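Local coordinates for protein signal recognition particle receptor FtsY (Sulfolobus acidocaldarius, PDB 5L3S) that probably acts as the receptor that docks the signal recognition particle, and belongs to the SRP-type GTPase family, at residues L130-A142 with G165-S177. Residues are numbered along the deposited sequence; the frame is centred on the assembly and turned at random. Where two conformers were deposited one is given.
With GNP (phosphoaminophosphonic acid-guanylate ester), chain R.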
# COMPACT_ATOMS: atom_id res chain seq x y z
N LEU B 130 -21.04 -15.08 17.45
CA LEU B 130 -21.96 -14.17 16.77
C LEU B 130 -22.23 -14.64 15.34
O LEU B 130 -21.29 -14.89 14.60
CB LEU B 130 -21.37 -12.75 16.76
CG LEU B 130 -21.26 -12.14 18.16
CD1 LEU B 130 -20.38 -10.90 18.17
CD2 LEU B 130 -22.64 -11.81 18.67
N SER B 131 -23.50 -14.76 14.96
CA SER B 131 -23.83 -15.17 13.59
C SER B 131 -23.60 -14.03 12.60
O SER B 131 -23.70 -12.84 12.94
CB SER B 131 -25.27 -15.72 13.50
OG SER B 131 -26.23 -14.77 13.91
N THR B 132 -23.23 -14.37 11.36
CA THR B 132 -22.84 -13.35 10.40
C THR B 132 -23.24 -13.73 8.98
O THR B 132 -23.24 -14.91 8.63
CB THR B 132 -21.30 -13.17 10.38
OG1 THR B 132 -20.68 -14.39 9.95
CG2 THR B 132 -20.77 -12.80 11.75
N ILE B 133 -23.57 -12.73 8.17
CA ILE B 133 -23.66 -12.94 6.73
C ILE B 133 -22.89 -11.84 6.04
O ILE B 133 -22.68 -10.75 6.60
CB ILE B 133 -25.11 -12.97 6.19
CG1 ILE B 133 -25.75 -11.58 6.26
CG2 ILE B 133 -25.96 -14.00 6.93
CD1 ILE B 133 -27.14 -11.55 5.68
N ILE B 134 -22.44 -12.12 4.82
CA ILE B 134 -21.64 -11.17 4.07
C ILE B 134 -22.45 -10.70 2.88
O ILE B 134 -23.09 -11.51 2.20
CB ILE B 134 -20.37 -11.84 3.52
CG1 ILE B 134 -19.57 -12.48 4.67
CG2 ILE B 134 -19.55 -10.85 2.69
CD1 ILE B 134 -18.42 -13.36 4.22
N ALA B 135 -22.45 -9.38 2.66
CA ALA B 135 -23.00 -8.79 1.45
C ALA B 135 -21.86 -8.59 0.44
O ALA B 135 -20.90 -7.85 0.70
CB ALA B 135 -23.64 -7.46 1.77
N ALA B 136 -21.98 -9.24 -0.72
CA ALA B 136 -21.01 -9.11 -1.80
C ALA B 136 -21.28 -7.85 -2.61
O ALA B 136 -21.69 -7.92 -3.77
CB ALA B 136 -21.04 -10.34 -2.69
N SER B 137 -21.03 -6.69 -2.01
CA SER B 137 -21.39 -5.42 -2.64
C SER B 137 -20.28 -4.78 -3.51
O SER B 137 -20.41 -3.64 -3.92
CB SER B 137 -21.91 -4.42 -1.60
OG SER B 137 -23.25 -4.74 -1.23
N ASP B 138 -19.19 -5.52 -3.77
CA ASP B 138 -18.31 -5.20 -4.90
C ASP B 138 -18.86 -5.91 -6.12
O ASP B 138 -18.63 -7.11 -6.30
CB ASP B 138 -16.88 -5.67 -4.66
CG ASP B 138 -15.94 -5.39 -5.85
OD1 ASP B 138 -16.40 -4.99 -6.94
OD2 ASP B 138 -14.72 -5.59 -5.67
N THR B 139 -19.59 -5.19 -6.95
CA THR B 139 -20.22 -5.79 -8.12
C THR B 139 -19.45 -5.39 -9.38
O THR B 139 -19.92 -5.59 -10.50
CB THR B 139 -21.68 -5.32 -8.27
OG1 THR B 139 -21.71 -3.90 -8.39
CG2 THR B 139 -22.50 -5.71 -7.03
N PHE B 140 -18.27 -4.83 -9.20
CA PHE B 140 -17.51 -4.33 -10.36
C PHE B 140 -16.30 -5.17 -10.73
O PHE B 140 -16.12 -5.53 -11.90
CB PHE B 140 -17.05 -2.88 -10.13
CG PHE B 140 -16.01 -2.42 -11.12
CD1 PHE B 140 -16.39 -1.88 -12.34
CD2 PHE B 140 -14.65 -2.53 -10.84
CE1 PHE B 140 -15.43 -1.47 -13.27
CE2 PHE B 140 -13.70 -2.12 -11.76
CZ PHE B 140 -14.09 -1.59 -12.97
N ARG B 141 -15.45 -5.47 -9.76
CA ARG B 141 -14.13 -5.98 -10.12
C ARG B 141 -14.18 -7.45 -10.49
O ARG B 141 -14.95 -8.22 -9.91
CB ARG B 141 -13.11 -5.75 -9.00
CG ARG B 141 -11.67 -5.71 -9.52
CD ARG B 141 -10.72 -6.38 -8.54
NE ARG B 141 -11.09 -7.78 -8.30
CZ ARG B 141 -11.24 -8.30 -7.09
NH1 ARG B 141 -11.03 -7.54 -6.02
NH2 ARG B 141 -11.58 -9.57 -6.94
N ALA B 142 -13.37 -7.84 -11.46
CA ALA B 142 -13.29 -9.23 -11.89
C ALA B 142 -13.12 -10.20 -10.71
O ALA B 142 -12.26 -10.03 -9.83
CB ALA B 142 -12.16 -9.42 -12.91
N GLY B 165 -27.07 -9.08 -11.77
CA GLY B 165 -26.84 -7.72 -12.23
C GLY B 165 -27.12 -6.62 -11.22
O GLY B 165 -27.05 -5.44 -11.54
N ALA B 166 -27.45 -7.01 -9.98
CA ALA B 166 -27.74 -6.03 -8.93
C ALA B 166 -26.56 -5.09 -8.67
O ALA B 166 -25.41 -5.51 -8.72
CB ALA B 166 -28.12 -6.75 -7.64
N ASP B 167 -26.86 -3.83 -8.35
CA ASP B 167 -25.84 -2.84 -8.00
C ASP B 167 -25.47 -2.98 -6.50
O ASP B 167 -26.17 -3.67 -5.76
CB ASP B 167 -26.33 -1.43 -8.38
CG ASP B 167 -27.40 -0.87 -7.44
OD1 ASP B 167 -27.22 -0.88 -6.20
OD2 ASP B 167 -28.42 -0.36 -7.94
N PRO B 168 -24.38 -2.33 -6.05
CA PRO B 168 -23.96 -2.51 -4.65
C PRO B 168 -25.04 -2.25 -3.59
O PRO B 168 -25.11 -2.99 -2.60
CB PRO B 168 -22.81 -1.53 -4.50
CG PRO B 168 -22.17 -1.52 -5.90
CD PRO B 168 -23.38 -1.56 -6.82
N ALA B 169 -25.88 -1.24 -3.80
CA ALA B 169 -26.89 -0.90 -2.81
C ALA B 169 -28.00 -1.94 -2.74
O ALA B 169 -28.54 -2.22 -1.67
CB ALA B 169 -27.49 0.48 -3.12
N SER B 170 -28.35 -2.51 -3.90
CA SER B 170 -29.39 -3.52 -3.96
C SER B 170 -28.89 -4.78 -3.26
O SER B 170 -29.64 -5.43 -2.53
CB SER B 170 -29.75 -3.82 -5.42
OG SER B 170 -30.53 -5.00 -5.51
N VAL B 171 -27.62 -5.13 -3.48
CA VAL B 171 -27.04 -6.30 -2.80
C VAL B 171 -27.07 -6.11 -1.28
O VAL B 171 -27.48 -7.02 -0.54
CB VAL B 171 -25.60 -6.60 -3.26
CG1 VAL B 171 -25.05 -7.82 -2.51
CG2 VAL B 171 -25.55 -6.86 -4.77
N ALA B 172 -26.66 -4.94 -0.80
CA ALA B 172 -26.66 -4.64 0.63
C ALA B 172 -28.06 -4.65 1.23
O ALA B 172 -28.29 -5.19 2.32
CB ALA B 172 -25.94 -3.31 0.92
N PHE B 173 -29.00 -4.02 0.52
CA PHE B 173 -30.39 -4.02 0.93
C PHE B 173 -30.93 -5.45 1.12
O PHE B 173 -31.57 -5.74 2.13
CB PHE B 173 -31.24 -3.24 -0.08
CG PHE B 173 -32.69 -3.11 0.31
CD1 PHE B 173 -33.12 -2.04 1.09
CD2 PHE B 173 -33.62 -4.05 -0.10
CE1 PHE B 173 -34.46 -1.92 1.45
CE2 PHE B 173 -34.96 -3.93 0.26
CZ PHE B 173 -35.38 -2.87 1.04
N ASP B 174 -30.66 -6.32 0.15
CA ASP B 174 -31.12 -7.71 0.20
C ASP B 174 -30.48 -8.47 1.35
O ASP B 174 -31.13 -9.27 2.01
CB ASP B 174 -30.80 -8.44 -1.11
CG ASP B 174 -31.74 -8.07 -2.24
OD1 ASP B 174 -32.60 -7.18 -2.05
OD2 ASP B 174 -31.60 -8.68 -3.32
N ALA B 175 -29.19 -8.23 1.56
CA ALA B 175 -28.45 -8.86 2.65
C ALA B 175 -29.02 -8.48 4.01
O ALA B 175 -29.23 -9.33 4.87
CB ALA B 175 -26.98 -8.46 2.57
N ILE B 176 -29.27 -7.20 4.22
CA ILE B 176 -29.86 -6.73 5.47
C ILE B 176 -31.27 -7.27 5.69
O ILE B 176 -31.63 -7.68 6.81
CB ILE B 176 -29.83 -5.19 5.53
CG1 ILE B 176 -28.37 -4.71 5.54
CG2 ILE B 176 -30.62 -4.67 6.76
CD1 ILE B 176 -28.21 -3.22 5.35
N SER B 177 -32.07 -7.30 4.63
CA SER B 177 -33.43 -7.83 4.74
C SER B 177 -33.40 -9.31 5.14
O SER B 177 -34.20 -9.77 5.98
CB SER B 177 -34.18 -7.67 3.41
OG SER B 177 -35.45 -8.29 3.48
PG GNP R . -9.96 -4.76 -4.05
O1G GNP R . -11.33 -5.31 -3.72
O2G GNP R . -9.54 -5.07 -5.48
O3G GNP R . -9.84 -3.26 -3.90
N3B GNP R . -8.89 -5.44 -3.08
PB GNP R . -9.16 -5.56 -1.48
O1B GNP R . -10.47 -6.17 -1.24
O2B GNP R . -9.00 -4.23 -0.87
O3A GNP R . -8.07 -6.48 -0.97
PA GNP R . -7.99 -8.01 -0.96
O1A GNP R . -8.75 -8.57 0.20
O2A GNP R . -8.32 -8.58 -2.31
O5' GNP R . -6.50 -8.33 -0.60
C5' GNP R . -5.39 -8.01 -1.50
C4' GNP R . -4.22 -8.92 -1.18
O4' GNP R . -3.62 -8.56 0.12
C3' GNP R . -4.59 -10.39 -1.05
O3' GNP R . -3.52 -11.17 -1.55
C2' GNP R . -4.73 -10.59 0.47
O2' GNP R . -4.48 -11.93 0.84
C1' GNP R . -3.54 -9.72 0.91
N9 GNP R . -3.63 -9.31 2.31
C8 GNP R . -4.69 -8.73 2.96
N7 GNP R . -4.44 -8.46 4.23
C5 GNP R . -3.13 -8.90 4.40
C6 GNP R . -2.31 -8.88 5.55
O6 GNP R . -2.63 -8.47 6.67
N1 GNP R . -1.05 -9.43 5.31
C2 GNP R . -0.63 -9.91 4.08
N2 GNP R . 0.60 -10.41 3.99
N3 GNP R . -1.40 -9.93 3.00
C4 GNP R . -2.62 -9.42 3.23
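Val171 lays its two methyl branches over the Ala136 carbonyl, with CG1 3.6 Å from Ala136 O and CG2 meeting the Thr139 methyl tip to tip. This is alpha/beta packing, a helix laid on the sheet of a P-loop GTPase domain: helix 168-181 lies against the mainly parallel sheet and runs back almost antiparallel to strand 132-137, the axes of the two short segments 7.2 Å apart at an angle of 167°. The alanines on both sides are consistent with so close an approach. Ala135 CB sits 3.6 Å from Ala175 CB, and further back Ile133 CD1 comes up to Ala175 O.

Polar contact is concentrated at the first turn of the helix. The buried Ser137 places OG beside its own backbone N (chi1 -76°), where it donates to Pro168 O at 2.9 Å, tilted 16° from the carbonyl plane. That oxygen also takes the helical bond from Ala172 N, so two donors share it. The Pro168 ring covers Ser137 O with CB and CG, while Thr139 OG1 lies 3.3 Å from Pro168 CD. Just before the proline, Asp167 caps the helix, its OD1 accepting from Ser170 N and, weakly, from Ala169 N.

Beyond Ser137 the chain turns away toward the nucleotide. Asp138 OD1 accepts from both Phe140 N and Arg141 N, an Asx turn and motif that shapes the loop leading to Arg141. The arginine grips Ala142 O side-on with NE and NH2, near the guanidinium plane, while Arg141 NH1 donates to GNP O2G at 2.9 Å.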